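Local coordinates for protein NH(3)-dependent NAD(+) synthetase (Francisella tularensis subsp. holarctica LVS, PDB 3FIU) that belongs to the NAD synthase family of the HUP clan, an alpha/beta protein built round a parallel sheet, here holding adenosine monophosphate, pyrophosphate and magnesium, at residues C24-I34 with Y131-T142. Sequence-based numbering, arbitrary orientation. Where two conformers were deposited one is given.
With AMP (adenosine monophosphate), chain G.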
ATOM      1  N   CYS A  24     -10.270  16.955   4.344  1.00 29.10           N
ATOM      2  CA  CYS A  24      -9.366  16.801   5.487  1.00 31.02           C
ATOM      3  C   CYS A  24     -10.083  17.014   6.820  1.00 33.12           C
ATOM      4  O   CYS A  24      -9.991  16.176   7.728  1.00 32.47           O
ATOM      5  CB  CYS A  24      -8.177  17.743   5.344  1.00 29.36           C
ATOM      6  SG  CYS A  24      -6.968  17.654   6.641  1.00 28.00           S
ATOM      7  N   MET A  25     -10.808  18.126   6.923  1.00 35.37           N
ATOM      8  CA  MET A  25     -11.708  18.380   8.053  1.00 38.15           C
ATOM      9  C   MET A  25     -12.599  17.170   8.351  1.00 38.13           C
ATOM     10  O   MET A  25     -12.653  16.702   9.496  1.00 40.77           O
ATOM     11  CB  MET A  25     -12.591  19.604   7.769  1.00 39.66           C
ATOM     12  CG  MET A  25     -11.852  20.928   7.768  1.00 46.53           C
ATOM     13  SD  MET A  25     -11.019  21.195   9.340  1.00 61.11           S
ATOM     14  CE  MET A  25     -12.444  21.394  10.427  1.00 61.71           C
ATOM     15  N   ASN A  26     -13.274  16.659   7.319  1.00 36.60           N
ATOM     16  CA  ASN A  26     -14.229  15.564   7.478  1.00 36.42           C
ATOM     17  C   ASN A  26     -13.604  14.182   7.642  1.00 34.15           C
ATOM     18  O   ASN A  26     -14.318  13.211   7.882  1.00 33.29           O
ATOM     19  CB  ASN A  26     -15.223  15.516   6.308  1.00 37.56           C
ATOM     20  CG  ASN A  26     -16.139  16.739   6.255  1.00 44.40           C
ATOM     21  OD1 ASN A  26     -16.649  17.098   5.180  1.00 47.69           O
ATOM     22  ND2 ASN A  26     -16.351  17.385   7.414  1.00 45.91           N
ATOM     23  N   TYR A  27     -12.281  14.090   7.513  1.00 31.44           N
ATOM     24  CA  TYR A  27     -11.619  12.784   7.450  1.00 28.94           C
ATOM     25  C   TYR A  27     -11.831  11.925   8.702  1.00 30.15           C
ATOM     26  O   TYR A  27     -12.217  10.774   8.581  1.00 30.51           O
ATOM     27  CB  TYR A  27     -10.135  12.926   7.134  1.00 26.01           C
ATOM     28  CG  TYR A  27      -9.511  11.665   6.574  1.00 25.51           C
ATOM     29  CD1 TYR A  27      -9.636  11.355   5.225  1.00 23.38           C
ATOM     30  CD2 TYR A  27      -8.769  10.794   7.397  1.00 27.86           C
ATOM     31  CE1 TYR A  27      -9.041  10.210   4.682  1.00 26.22           C
ATOM     32  CE2 TYR A  27      -8.164   9.640   6.859  1.00 27.92           C
ATOM     33  CZ  TYR A  27      -8.306   9.367   5.499  1.00 24.61           C
ATOM     34  OH  TYR A  27      -7.726   8.238   4.950  1.00 25.63           O
ATOM     35  N   PRO A  28     -11.582  12.471   9.910  1.00 31.19           N
ATOM     36  CA  PRO A  28     -11.010  13.751  10.336  1.00 29.36           C
ATOM     37  C   PRO A  28      -9.495  13.736  10.442  1.00 29.05           C
ATOM     38  O   PRO A  28      -8.911  12.718  10.828  1.00 26.67           O
ATOM     39  CB  PRO A  28     -11.586  13.922  11.739  1.00 29.88           C
ATOM     40  CG  PRO A  28     -11.639  12.529  12.259  1.00 31.21           C
ATOM     41  CD  PRO A  28     -12.031  11.674  11.073  1.00 30.25           C
ATOM     42  N   ALA A  29      -8.870  14.874  10.124  1.00 26.69           N
ATOM     43  CA  ALA A  29      -7.417  15.047  10.267  1.00 26.55           C
ATOM     44  C   ALA A  29      -7.111  16.525  10.493  1.00 26.49           C
ATOM     45  O   ALA A  29      -7.957  17.371  10.226  1.00 27.34           O
ATOM     46  CB  ALA A  29      -6.669  14.543   9.002  1.00 26.03           C
ATOM     47  N   GLU A  30      -5.899  16.835  10.945  1.00 25.04           N
ATOM     48  CA  GLU A  30      -5.530  18.227  11.196  1.00 27.32           C
ATOM     49  C   GLU A  30      -4.927  18.914   9.939  1.00 27.22           C
ATOM     50  O   GLU A  30      -4.947  20.150   9.815  1.00 26.94           O
ATOM     51  CB  GLU A  30      -4.590  18.305  12.409  1.00 28.93           C
ATOM     52  CG  GLU A  30      -5.286  17.948  13.739  1.00 37.85           C
ATOM     53  CD  GLU A  30      -4.310  17.653  14.881  1.00 45.55           C
ATOM     54  OE1 GLU A  30      -3.202  18.250  14.931  1.00 49.95           O
ATOM     55  OE2 GLU A  30      -4.666  16.814  15.741  1.00 50.76           O
ATOM     56  N   GLY A  31      -4.433  18.118   8.986  1.00 24.25           N
ATOM     57  CA  GLY A  31      -3.706  18.669   7.837  1.00 22.57           C
ATOM     58  C   GLY A  31      -3.107  17.582   6.958  1.00 21.67           C
ATOM     59  O   GLY A  31      -3.609  16.430   6.922  1.00 19.58           O
ATOM     60  N   PHE A  32      -2.003  17.931   6.309  1.00 20.53           N
ATOM     61  CA  PHE A  32      -1.470  17.168   5.205  1.00 19.77           C
ATOM     62  C   PHE A  32       0.001  16.882   5.352  1.00 18.99           C
ATOM     63  O   PHE A  32       0.753  17.615   6.011  1.00 18.53           O
ATOM     64  CB  PHE A  32      -1.649  17.967   3.897  1.00 20.86           C
ATOM     65  CG  PHE A  32      -3.077  18.379   3.624  1.00 23.28           C
ATOM     66  CD1 PHE A  32      -3.498  19.691   3.875  1.00 20.89           C
ATOM     67  CD2 PHE A  32      -3.997  17.452   3.117  1.00 20.37           C
ATOM     68  CE1 PHE A  32      -4.839  20.060   3.635  1.00 24.15           C
ATOM     69  CE2 PHE A  32      -5.324  17.813   2.847  1.00 20.32           C
ATOM     70  CZ  PHE A  32      -5.750  19.128   3.134  1.00 23.11           C
ATOM     71  N   VAL A  33       0.415  15.825   4.671  1.00 15.92           N
ATOM     72  CA  VAL A  33       1.827  15.588   4.441  1.00 16.43           C
ATOM     73  C   VAL A  33       1.970  15.136   2.985  1.00 18.33           C
ATOM     74  O   VAL A  33       1.052  14.483   2.414  1.00 17.75           O
ATOM     75  CB  VAL A  33       2.432  14.588   5.481  1.00 16.09           C
ATOM     76  CG1 VAL A  33       1.805  13.199   5.362  1.00 18.53           C
ATOM     77  CG2 VAL A  33       4.003  14.502   5.372  1.00 16.38           C
ATOM     78  N   ILE A  34       3.110  15.484   2.390  1.00 16.79           N
ATOM     79  CA  ILE A  34       3.331  15.223   0.974  1.00 17.81           C
ATOM     80  C   ILE A  34       4.818  14.997   0.732  1.00 17.23           C
ATOM     81  O   ILE A  34       5.638  15.652   1.364  1.00 18.04           O
ATOM     82  CB  ILE A  34       2.788  16.369   0.107  1.00 19.88           C
ATOM     83  CG1 ILE A  34       2.893  15.991  -1.378  1.00 18.63           C
ATOM     84  CG2 ILE A  34       3.568  17.666   0.354  1.00 21.84           C
ATOM     85  CD1 ILE A  34       1.969  16.777  -2.252  1.00 25.20           C
ATOM     86  N   TYR A 131       4.942   9.834   9.496  1.00 15.58           N
ATOM     87  CA  TYR A 131       4.693  11.244   9.853  1.00 17.21           C
ATOM     88  C   TYR A 131       3.202  11.503  10.091  1.00 16.35           C
ATOM     89  O   TYR A 131       2.806  12.071  11.112  1.00 19.84           O
ATOM     90  CB  TYR A 131       5.202  12.204   8.758  1.00 18.56           C
ATOM     91  CG  TYR A 131       5.080  13.653   9.196  1.00 18.67           C
ATOM     92  CD1 TYR A 131       6.120  14.283   9.871  1.00 17.32           C
ATOM     93  CD2 TYR A 131       3.900  14.368   8.980  1.00 21.38           C
ATOM     94  CE1 TYR A 131       5.999  15.608  10.305  1.00 21.05           C
ATOM     95  CE2 TYR A 131       3.767  15.691   9.412  1.00 20.85           C
ATOM     96  CZ  TYR A 131       4.823  16.298  10.091  1.00 20.39           C
ATOM     97  OH  TYR A 131       4.709  17.614  10.519  1.00 22.54           O
ATOM     98  N   ALA A 132       2.380  11.083   9.139  1.00 16.82           N
ATOM     99  CA  ALA A 132       0.948  11.334   9.168  1.00 19.27           C
ATOM    100  C   ALA A 132       0.319  10.808  10.471  1.00 21.07           C
ATOM    101  O   ALA A 132      -0.519  11.494  11.111  1.00 20.57           O
ATOM    102  CB  ALA A 132       0.286  10.661   7.958  1.00 18.78           C
ATOM    103  N   GLN A 133       0.705   9.599  10.862  1.00 19.92           N
ATOM    104  CA  GLN A 133       0.103   9.007  12.057  1.00 21.28           C
ATOM    105  C   GLN A 133       0.583   9.716  13.305  1.00 22.22           C
ATOM    106  O   GLN A 133      -0.197   9.893  14.249  1.00 22.63           O
ATOM    107  CB  GLN A 133       0.340   7.495  12.141  1.00 22.29           C
ATOM    108  CG  GLN A 133      -0.481   6.848  13.286  1.00 25.09           C
ATOM    109  CD  GLN A 133      -0.418   5.332  13.307  1.00 34.03           C
ATOM    110  OE1 GLN A 133       0.351   4.693  12.557  1.00 30.29           O
ATOM    111  NE2 GLN A 133      -1.242   4.740  14.171  1.00 32.75           N
ATOM    112  N   GLN A 134       1.850  10.138  13.314  1.00 21.59           N
ATOM    113  CA  GLN A 134       2.380  10.870  14.465  1.00 25.02           C
ATOM    114  C   GLN A 134       1.737  12.261  14.640  1.00 25.00           C
ATOM    115  O   GLN A 134       1.583  12.716  15.768  1.00 25.95           O
ATOM    116  CB  GLN A 134       3.902  10.990  14.396  1.00 25.09           C
ATOM    117  CG  GLN A 134       4.483  11.697  15.607  1.00 34.73           C
ATOM    118  CD  GLN A 134       5.965  11.455  15.798  1.00 44.14           C
ATOM    119  OE1 GLN A 134       6.541  10.534  15.209  1.00 48.86           O
ATOM    120  NE2 GLN A 134       6.597  12.289  16.640  1.00 48.52           N
ATOM    121  N   TYR A 135       1.357  12.916  13.542  1.00 24.37           N
ATOM    122  CA  TYR A 135       0.871  14.313  13.588  1.00 25.05           C
ATOM    123  C   TYR A 135      -0.568  14.492  13.127  1.00 24.26           C
ATOM    124  O   TYR A 135      -0.981  15.618  12.828  1.00 26.20           O
ATOM    125  CB  TYR A 135       1.803  15.257  12.799  1.00 23.96           C
ATOM    126  CG  TYR A 135       3.162  15.397  13.441  1.00 27.36           C
ATOM    127  CD1 TYR A 135       3.406  16.394  14.390  1.00 26.38           C
ATOM    128  CD2 TYR A 135       4.196  14.519  13.120  1.00 22.06           C
ATOM    129  CE1 TYR A 135       4.653  16.517  14.994  1.00 28.01           C
ATOM    130  CE2 TYR A 135       5.452  14.627  13.719  1.00 25.96           C
ATOM    131  CZ  TYR A 135       5.668  15.636  14.657  1.00 31.00           C
ATOM    132  OH  TYR A 135       6.891  15.747  15.264  1.00 31.22           O
ATOM    133  N   ASN A 136      -1.321  13.391  13.075  1.00 24.17           N
ATOM    134  CA  ASN A 136      -2.726  13.378  12.582  1.00 25.19           C
ATOM    135  C   ASN A 136      -2.919  14.099  11.242  1.00 25.19           C
ATOM    136  O   ASN A 136      -3.747  15.003  11.121  1.00 26.28           O
ATOM    137  CB  ASN A 136      -3.723  13.925  13.636  1.00 26.61           C
ATOM    138  CG  ASN A 136      -5.193  13.667  13.265  0.50 28.61           C
ATOM    139  OD1 ASN A 136      -6.063  14.505  13.529  0.50 32.62           O
ATOM    140  ND2 ASN A 136      -5.468  12.521  12.650  0.50 26.12           N
ATOM    141  N   ARG A 137      -2.138  13.707  10.240  1.00 23.22           N
ATOM    142  CA  ARG A 137      -2.272  14.273   8.901  1.00 21.75           C
ATOM    143  C   ARG A 137      -2.832  13.250   7.949  1.00 21.94           C
ATOM    144  O   ARG A 137      -2.803  12.060   8.246  1.00 21.18           O
ATOM    145  CB  ARG A 137      -0.900  14.710   8.348  1.00 21.18           C
ATOM    146  CG  ARG A 137      -0.136  15.707   9.253  1.00 20.08           C
ATOM    147  CD  ARG A 137      -0.847  17.063   9.414  1.00 23.38           C
ATOM    148  NE  ARG A 137      -0.076  17.930  10.312  1.00 20.79           N
ATOM    149  CZ  ARG A 137       0.963  18.673   9.934  1.00 24.68           C
ATOM    150  NH1 ARG A 137       1.343  18.708   8.648  1.00 22.95           N
ATOM    151  NH2 ARG A 137       1.615  19.410  10.836  1.00 23.35           N
ATOM    152  N   ILE A 138      -3.313  13.696   6.795  1.00 19.68           N
ATOM    153  CA  ILE A 138      -3.552  12.750   5.701  1.00 20.71           C
ATOM    154  C   ILE A 138      -2.497  12.877   4.603  1.00 18.13           C
ATOM    155  O   ILE A 138      -1.947  13.954   4.411  1.00 17.68           O
ATOM    156  CB  ILE A 138      -4.977  12.806   5.134  1.00 19.08           C
ATOM    157  CG1 ILE A 138      -5.357  14.224   4.650  1.00 22.83           C
ATOM    158  CG2 ILE A 138      -5.928  12.301   6.179  1.00 20.54           C
ATOM    159  CD1 ILE A 138      -6.720  14.239   3.873  1.00 20.19           C
ATOM    160  N   VAL A 139      -2.221  11.771   3.906  1.00 16.80           N
ATOM    161  CA  VAL A 139      -1.154  11.719   2.911  1.00 18.42           C
ATOM    162  C   VAL A 139      -1.732  12.063   1.552  1.00 19.67           C
ATOM    163  O   VAL A 139      -2.624  11.365   1.030  1.00 18.80           O
ATOM    164  CB  VAL A 139      -0.502  10.294   2.840  1.00 19.12           C
ATOM    165  CG1 VAL A 139       0.548  10.247   1.715  1.00 18.68           C
ATOM    166  CG2 VAL A 139       0.101   9.930   4.166  1.00 20.99           C
ATOM    167  N   ILE A 140      -1.221  13.137   0.968  1.00 20.10           N
ATOM    168  CA  ILE A 140      -1.631  13.533  -0.376  1.00 19.15           C
ATOM    169  C   ILE A 140      -0.850  12.762  -1.424  1.00 20.26           C
ATOM    170  O   ILE A 140       0.396  12.868  -1.482  1.00 23.53           O
ATOM    171  CB  ILE A 140      -1.378  15.017  -0.613  1.00 20.58           C
ATOM    172  CG1 ILE A 140      -2.223  15.856   0.343  1.00 22.83           C
ATOM    173  CG2 ILE A 140      -1.675  15.333  -2.125  1.00 19.75           C
ATOM    174  CD1 ILE A 140      -2.002  17.350   0.239  1.00 21.17           C
ATOM    175  N   GLY A 141      -1.554  11.993  -2.258  1.00 18.97           N
ATOM    176  CA  GLY A 141      -0.932  11.326  -3.400  1.00 19.74           C
ATOM    177  C   GLY A 141      -0.968  12.250  -4.616  1.00 19.45           C
ATOM    178  O   GLY A 141      -1.890  13.040  -4.773  1.00 19.32           O
ATOM    179  N   THR A 142       0.056  12.159  -5.464  1.00 19.45           N
ATOM    180  CA  THR A 142       0.256  13.177  -6.512  1.00 19.03           C
ATOM    181  C   THR A 142      -0.085  12.688  -7.923  1.00 19.22           C
ATOM    182  O   THR A 142       0.119  13.425  -8.892  1.00 19.52           O
ATOM    183  CB  THR A 142       1.706  13.675  -6.530  1.00 18.29           C
ATOM    184  OG1 THR A 142       2.552  12.596  -6.902  1.00 18.38           O
ATOM    185  CG2 THR A 142       2.131  14.245  -5.147  1.00 17.65           C
TER
HETATM  186  P   AMP G3001       7.093  10.327 -10.027  1.00 26.74           P
HETATM  187  O1P AMP G3001       5.718  10.558 -10.626  1.00 21.62           O
HETATM  188  O2P AMP G3001       7.466   8.836  -9.990  1.00 24.31           O
HETATM  189  O3P AMP G3001       8.219  11.194 -10.471  1.00 22.27           O
HETATM  190  O5' AMP G3001       6.935  10.608  -8.432  1.00 23.48           O
HETATM  191  C5' AMP G3001       5.751  10.141  -7.753  1.00 20.20           C
HETATM  192  C4' AMP G3001       5.704  10.795  -6.383  1.00 22.09           C
HETATM  193  O4' AMP G3001       6.626  10.176  -5.476  1.00 22.00           O
HETATM  194  C3' AMP G3001       6.138  12.255  -6.390  1.00 20.60           C
HETATM  195  O3' AMP G3001       5.047  13.054  -6.826  1.00 17.93           O
HETATM  196  C2' AMP G3001       6.481  12.481  -4.921  1.00 13.94           C
HETATM  197  O2' AMP G3001       5.301  12.778  -4.143  1.00 16.62           O
HETATM  198  C1' AMP G3001       7.069  11.129  -4.506  1.00 17.66           C
HETATM  199  N9  AMP G3001       8.545  11.200  -4.612  1.00 21.33           N
HETATM  200  C8  AMP G3001       9.322  10.746  -5.631  1.00 23.26           C
HETATM  201  N7  AMP G3001      10.637  10.995  -5.395  1.00 23.12           N
HETATM  202  C5  AMP G3001      10.696  11.652  -4.211  1.00 21.10           C
HETATM  203  C6  AMP G3001      11.780  12.188  -3.368  1.00 20.64           C
HETATM  204  N6  AMP G3001      13.068  12.127  -3.780  1.00 17.82           N
HETATM  205  N1  AMP G3001      11.398  12.754  -2.208  1.00 16.94           N
HETATM  206  C2  AMP G3001      10.120  12.854  -1.788  1.00 20.07           C
HETATM  207  N3  AMP G3001       9.063  12.367  -2.496  1.00 22.21           N
HETATM  208  C4  AMP G3001       9.323  11.767  -3.692  1.00 22.05           C
HETATM  209  O   HOH W   1      -0.941  18.230  12.950  1.00 35.81           O
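Two parallel strands of the central sheet pair here, 31-35 and 137-139, the latter outermost of the sheet within this chain. Ile-138 N gives its hydrogen to Gly-31 O (2.8 Å), Val-33 N hydrogen-bonds to Ile-138 O, and Ile-140 N closes on Val-33 O nearly end-on to the carbonyl (C=O...N 175°). Glu-30 N donates a hydrogen bond to Asn-136 O (2.8 Å); Asn-136, with positive phi, is the first residue to leave helical geometry after helix 113-135. On the face of Phe-32 and Ile-138, Ile-138 CG2 sits over the centre of the Tyr-27 ring, 3.5 Å from the centroid, a CH-pi contact, while a chi1 of 56° tucks CG1 over the backbone, alongside the Phe-32 side chain. Ile-140 CD1 reaches Phe-32 CD2 at 3.5 Å, and helix 40-51 covers this side through Ala-49. The sheet, ordered 84-87, 56-60, 31-35, 137-139, is that of a HUP-type alpha/beta fold. Its other face turns to helix 113-135; there Val-33 CG2 packs on Tyr-131 CD2 (3.6 Å) and CG1 on Ala-132 and Val-139. Arg-137, bent at chi2 (-64°), lays CD against Gly-31 and sends NH1 to Phe-32 O, which lies in the guanidinium plane; NH1 also hydrogen-bonds to Thr-57 OG1. A water links Arg-137 NE to Glu-30 OE1 and Tyr-135 O. Thr-142 CG2 touches Ile-34 CD1, and its OG1 lies 2.5 Å from O3' of adenosine monophosphate.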